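Local coordinates for beta-hexosaminidase (PDB 6JTJ), which probably cleaves the terminal beta-1,4-linked N-acetylglucosamine from peptide-linked peptidoglycan fragments during cell-wall recycling, at residues I285-T297 / S314-R327. Sequence-based numbering, arbitrary orientation.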
loop_
_atom_site.group_PDB
_atom_site.type_symbol
_atom_site.label_atom_id
_atom_site.label_comp_id
_atom_site.label_asym_id
_atom_site.label_seq_id
_atom_site.Cartn_x
_atom_site.Cartn_y
_atom_site.Cartn_z
ATOM N N ILE C 285 -17.059 16.096 16.663
ATOM C CA ILE C 285 -17.803 14.908 16.273
ATOM C C ILE C 285 -18.459 14.212 17.475
ATOM O O ILE C 285 -19.481 13.540 17.319
ATOM C CB ILE C 285 -16.916 13.928 15.457
ATOM C CG1 ILE C 285 -16.566 14.578 14.122
ATOM C CG2 ILE C 285 -17.603 12.584 15.229
ATOM C CD1 ILE C 285 -15.465 13.897 13.352
ATOM N N GLY C 286 -17.871 14.345 18.655
ATOM C CA GLY C 286 -18.430 13.733 19.865
ATOM C C GLY C 286 -18.055 12.280 20.070
ATOM O O GLY C 286 -18.704 11.568 20.834
ATOM N N PHE C 287 -16.992 11.828 19.405
ATOM C CA PHE C 287 -16.586 10.427 19.491
ATOM C C PHE C 287 -16.039 10.110 20.885
ATOM O O PHE C 287 -15.150 10.791 21.380
ATOM C CB PHE C 287 -15.527 10.132 18.403
ATOM C CG PHE C 287 -14.997 8.734 18.429
ATOM C CD1 PHE C 287 -15.827 7.651 18.164
ATOM C CD2 PHE C 287 -13.660 8.489 18.712
ATOM C CE1 PHE C 287 -15.318 6.346 18.160
ATOM C CE2 PHE C 287 -13.148 7.197 18.709
ATOM C CZ PHE C 287 -13.983 6.124 18.452
ATOM N N LYS C 288 -16.539 9.043 21.484
ATOM C CA LYS C 288 -16.112 8.631 22.816
ATOM C C LYS C 288 -15.327 7.335 22.877
ATOM O O LYS C 288 -14.978 6.878 23.957
ATOM C CB LYS C 288 -17.344 8.507 23.727
ATOM C CG LYS C 288 -18.192 9.778 23.761
ATOM C CD LYS C 288 -18.940 9.853 25.066
ATOM C CE LYS C 288 -19.930 10.999 25.096
ATOM N NZ LYS C 288 -19.273 12.253 24.634
ATOM N N GLY C 289 -15.045 6.728 21.729
ATOM C CA GLY C 289 -14.360 5.454 21.714
ATOM C C GLY C 289 -12.852 5.566 21.720
ATOM O O GLY C 289 -12.285 6.602 22.034
ATOM N N VAL C 290 -12.203 4.460 21.369
ATOM C CA VAL C 290 -10.741 4.387 21.322
ATOM C C VAL C 290 -10.195 5.104 20.097
ATOM O O VAL C 290 -10.683 4.923 18.971
ATOM C CB VAL C 290 -10.253 2.925 21.240
ATOM C CG1 VAL C 290 -8.776 2.843 20.859
ATOM C CG2 VAL C 290 -10.529 2.220 22.546
ATOM N N ILE C 291 -9.174 5.921 20.317
ATOM C CA ILE C 291 -8.340 6.386 19.223
ATOM C C ILE C 291 -7.030 5.613 19.327
ATOM O O ILE C 291 -6.252 5.827 20.280
ATOM C CB ILE C 291 -8.109 7.888 19.304
ATOM C CG1 ILE C 291 -9.440 8.629 19.216
ATOM C CG2 ILE C 291 -7.195 8.348 18.173
ATOM C CD1 ILE C 291 -9.329 10.120 19.462
ATOM N N PHE C 292 -6.791 4.706 18.384
ATOM C CA PHE C 292 -5.496 4.050 18.268
ATOM C C PHE C 292 -4.459 4.963 17.627
ATOM O O PHE C 292 -4.814 5.857 16.881
ATOM C CB PHE C 292 -5.596 2.809 17.418
ATOM C CG PHE C 292 -6.299 1.678 18.081
ATOM C CD1 PHE C 292 -5.731 1.028 19.171
ATOM C CD2 PHE C 292 -7.532 1.255 17.619
ATOM C CE1 PHE C 292 -6.368 -0.033 19.771
ATOM C CE2 PHE C 292 -8.181 0.199 18.227
ATOM C CZ PHE C 292 -7.599 -0.448 19.303
ATOM N N SER C 293 -3.172 4.732 17.903
ATOM C CA SER C 293 -2.092 5.468 17.235
ATOM C C SER C 293 -1.787 4.759 15.925
ATOM O O SER C 293 -2.294 3.681 15.676
ATOM C CB SER C 293 -0.818 5.460 18.088
ATOM O OG SER C 293 -0.134 4.227 17.977
ATOM N N ASP C 294 -0.918 5.308 15.092
ATOM C CA ASP C 294 -0.353 4.431 14.009
ATOM C C ASP C 294 0.668 3.500 14.649
ATOM O O ASP C 294 1.044 3.727 15.794
ATOM C CB ASP C 294 0.283 5.163 12.809
ATOM C CG ASP C 294 0.367 6.655 12.982
ATOM O OD1 ASP C 294 0.203 7.132 14.137
ATOM O OD2 ASP C 294 0.586 7.330 11.937
ATOM N N ASP C 295 1.129 2.492 13.905
ATOM C CA ASP C 295 2.276 1.656 14.328
ATOM C C ASP C 295 3.469 2.631 14.473
ATOM O O ASP C 295 3.862 3.275 13.487
ATOM C CB ASP C 295 2.564 0.544 13.299
ATOM C CG ASP C 295 3.649 -0.446 13.763
ATOM O OD1 ASP C 295 4.090 -0.407 14.937
ATOM O OD2 ASP C 295 4.118 -1.232 12.914
ATOM N N LEU C 296 3.962 2.779 15.709
ATOM C CA LEU C 296 5.027 3.731 16.112
ATOM C C LEU C 296 6.436 3.248 15.761
ATOM O O LEU C 296 7.388 4.011 15.902
ATOM C CB LEU C 296 4.963 3.996 17.638
ATOM C CG LEU C 296 3.644 4.561 18.189
ATOM C CD1 LEU C 296 3.809 4.931 19.659
ATOM C CD2 LEU C 296 3.134 5.759 17.398
ATOM N N THR C 297 6.570 1.982 15.375
ATOM C CA THR C 297 7.884 1.409 14.987
ATOM C C THR C 297 8.570 1.959 13.772
ATOM O O THR C 297 8.039 1.848 12.702
ATOM C CB THR C 297 7.852 -0.123 14.816
ATOM O OG1 THR C 297 6.893 -0.497 13.820
ATOM C CG2 THR C 297 7.518 -0.773 16.117
ATOM N N SER C 314 2.170 10.818 20.706
ATOM C CA SER C 314 0.896 10.191 20.364
ATOM C C SER C 314 -0.167 10.390 21.439
ATOM O O SER C 314 -1.272 10.825 21.135
ATOM C CB SER C 314 1.062 8.708 20.108
ATOM O OG SER C 314 1.888 8.479 18.994
ATOM N N PHE C 315 0.162 10.064 22.686
ATOM C CA PHE C 315 -0.763 10.279 23.799
ATOM C C PHE C 315 -1.137 11.740 23.940
ATOM O O PHE C 315 -2.316 12.069 24.108
ATOM C CB PHE C 315 -0.177 9.826 25.123
ATOM C CG PHE C 315 -0.011 8.351 25.230
ATOM C CD1 PHE C 315 -1.094 7.503 25.045
ATOM C CD2 PHE C 315 1.216 7.804 25.537
ATOM C CE1 PHE C 315 -0.941 6.132 25.132
ATOM C CE2 PHE C 315 1.369 6.434 25.635
ATOM C CZ PHE C 315 0.289 5.599 25.443
ATOM N N GLU C 316 -0.145 12.610 23.860
ATOM C CA GLU C 316 -0.366 14.044 23.960
ATOM C C GLU C 316 -1.300 14.549 22.860
ATOM O O GLU C 316 -2.108 15.451 23.101
ATOM C CB GLU C 316 0.991 14.765 23.923
ATOM C CG GLU C 316 0.960 16.267 23.701
ATOM C CD GLU C 316 2.374 16.874 23.647
ATOM O OE1 GLU C 316 3.018 16.864 22.569
ATOM O OE2 GLU C 316 2.821 17.404 24.687
ATOM N N ALA C 317 -1.193 13.975 21.651
ATOM C CA ALA C 317 -2.085 14.338 20.548
ATOM C C ALA C 317 -3.548 13.896 20.740
ATOM O O ALA C 317 -4.448 14.475 20.131
ATOM C CB ALA C 317 -1.554 13.789 19.229
ATOM N N GLY C 318 -3.775 12.860 21.542
ATOM C CA GLY C 318 -5.125 12.393 21.842
ATOM C C GLY C 318 -5.373 10.894 21.675
ATOM O O GLY C 318 -6.493 10.441 21.914
ATOM N N CYS C 319 -4.362 10.121 21.284
ATOM C CA CYS C 319 -4.506 8.673 21.200
ATOM C C CYS C 319 -4.651 8.059 22.582
ATOM O O CYS C 319 -3.984 8.486 23.520
ATOM C CB CYS C 319 -3.297 8.042 20.531
ATOM S SG CYS C 319 -2.969 8.611 18.856
ATOM N N ASP C 320 -5.540 7.069 22.700
ATOM C CA ASP C 320 -5.737 6.315 23.938
ATOM C C ASP C 320 -4.721 5.204 24.048
ATOM O O ASP C 320 -4.212 4.926 25.144
ATOM C CB ASP C 320 -7.124 5.672 23.964
ATOM C CG ASP C 320 -8.231 6.675 24.045
ATOM O OD1 ASP C 320 -8.329 7.379 25.069
ATOM O OD2 ASP C 320 -9.030 6.762 23.095
ATOM N N ILE C 321 -4.444 4.547 22.924
ATOM C CA ILE C 321 -3.701 3.312 22.904
ATOM C C ILE C 321 -2.695 3.334 21.752
ATOM O O ILE C 321 -3.056 3.661 20.630
ATOM C CB ILE C 321 -4.643 2.124 22.699
ATOM C CG1 ILE C 321 -5.554 1.929 23.914
ATOM C CG2 ILE C 321 -3.866 0.836 22.439
ATOM C CD1 ILE C 321 -6.831 1.153 23.631
ATOM N N VAL C 322 -1.440 3.013 22.041
ATOM C CA VAL C 322 -0.409 3.026 21.025
ATOM C C VAL C 322 -0.106 1.612 20.565
ATOM O O VAL C 322 -0.040 0.686 21.364
ATOM C CB VAL C 322 0.892 3.741 21.475
ATOM C CG1 VAL C 322 0.636 5.216 21.737
ATOM C CG2 VAL C 322 1.512 3.097 22.706
ATOM N N LEU C 323 0.070 1.472 19.264
ATOM C CA LEU C 323 0.389 0.204 18.648
ATOM C C LEU C 323 1.883 0.122 18.406
ATOM O O LEU C 323 2.459 1.046 17.848
ATOM C CB LEU C 323 -0.307 0.066 17.299
ATOM C CG LEU C 323 -1.601 -0.722 17.286
ATOM C CD1 LEU C 323 -2.639 0.002 18.130
ATOM C CD2 LEU C 323 -2.095 -0.924 15.852
ATOM N N VAL C 324 2.496 -0.978 18.827
ATOM C CA VAL C 324 3.923 -1.208 18.618
ATOM C C VAL C 324 4.082 -2.619 18.114
ATOM O O VAL C 324 4.062 -3.553 18.895
ATOM C CB VAL C 324 4.726 -1.008 19.917
ATOM C CG1 VAL C 324 6.223 -1.030 19.634
ATOM C CG2 VAL C 324 4.355 0.311 20.586
ATOM N N CYS C 325 4.206 -2.759 16.798
ATOM C CA CYS C 325 4.175 -4.042 16.143
ATOM C C CYS C 325 5.533 -4.476 15.614
ATOM O O CYS C 325 6.340 -3.667 15.189
ATOM C CB CYS C 325 3.185 -3.990 14.980
ATOM S SG CYS C 325 1.544 -3.400 15.472
ATOM N N ASN C 326 5.753 -5.781 15.621
ATOM C CA ASN C 326 6.963 -6.419 15.076
ATOM C C ASN C 326 8.262 -6.023 15.770
ATOM O O ASN C 326 9.323 -6.219 15.203
ATOM C CB ASN C 326 7.105 -6.135 13.565
ATOM C CG ASN C 326 5.792 -6.251 12.819
ATOM O OD1 ASN C 326 5.138 -7.285 12.874
ATOM N ND2 ASN C 326 5.393 -5.183 12.119
ATOM N N ARG C 327 8.184 -5.435 16.964
ATOM C CA ARG C 327 9.364 -4.890 17.622
ATOM C C ARG C 327 9.267 -5.054 19.131
ATOM O O ARG C 327 9.122 -4.077 19.870
ATOM C CB ARG C 327 9.555 -3.417 17.254
ATOM C CG ARG C 327 9.908 -3.169 15.793
ATOM C CD ARG C 327 11.249 -3.782 15.391
ATOM N NE ARG C 327 12.344 -3.187 16.154
ATOM C CZ ARG C 327 12.951 -2.039 15.851
ATOM N NH1 ARG C 327 12.608 -1.347 14.769
ATOM N NH2 ARG C 327 13.925 -1.586 16.634
HETATM O O HOH W 1 0.144 8.659 16.590
#
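The ring of F292 meets I321 at its edge, where CG2 of I321 lies 3.8 Å from CE1 near the ring plane, while L323 CD1 approaches CD1 of the same ring obliquely. V290, two residues back on its own strand, lays CG1 over the centre of one face. A second flat group, the D320 carboxylate, turns its anti lone pair to the strand: OD2 accepts from I291 N at 2.9 Å. R282 and R349 also form salt bridges with this buried acid, which would tend to keep it ionised.

Parallel pairing then proceeds partly by backbone, partly by side chain. I291 O takes D320 N at 2.8 Å, and S293 N donates to I321 O. Where the next strand bond might fall, S293 OG intervenes, accepting from L323 N at 3.0 Å; chi1 of 78° tucks this hydroxyl between its own N and carbonyl carbon. Further on, D295 OD1 accepts C325 N from above the carboxylate plane, at 3.0 Å, and L296 N reaches L323 O almost straight (171°). L296 CD1 packs on V322, and S314 OG, also bonded to R310 O, is linked through a water to OD1 of D294.

Two parallel strands joined through helix 307-317, which ends at G318 in a Schellman motif, make a beta-alpha-beta unit; it places the predicted nucleophile D294 toward the C-terminal end of its first strand, as in the barrel-like catalytic domain of family 3 glycoside hydrolases.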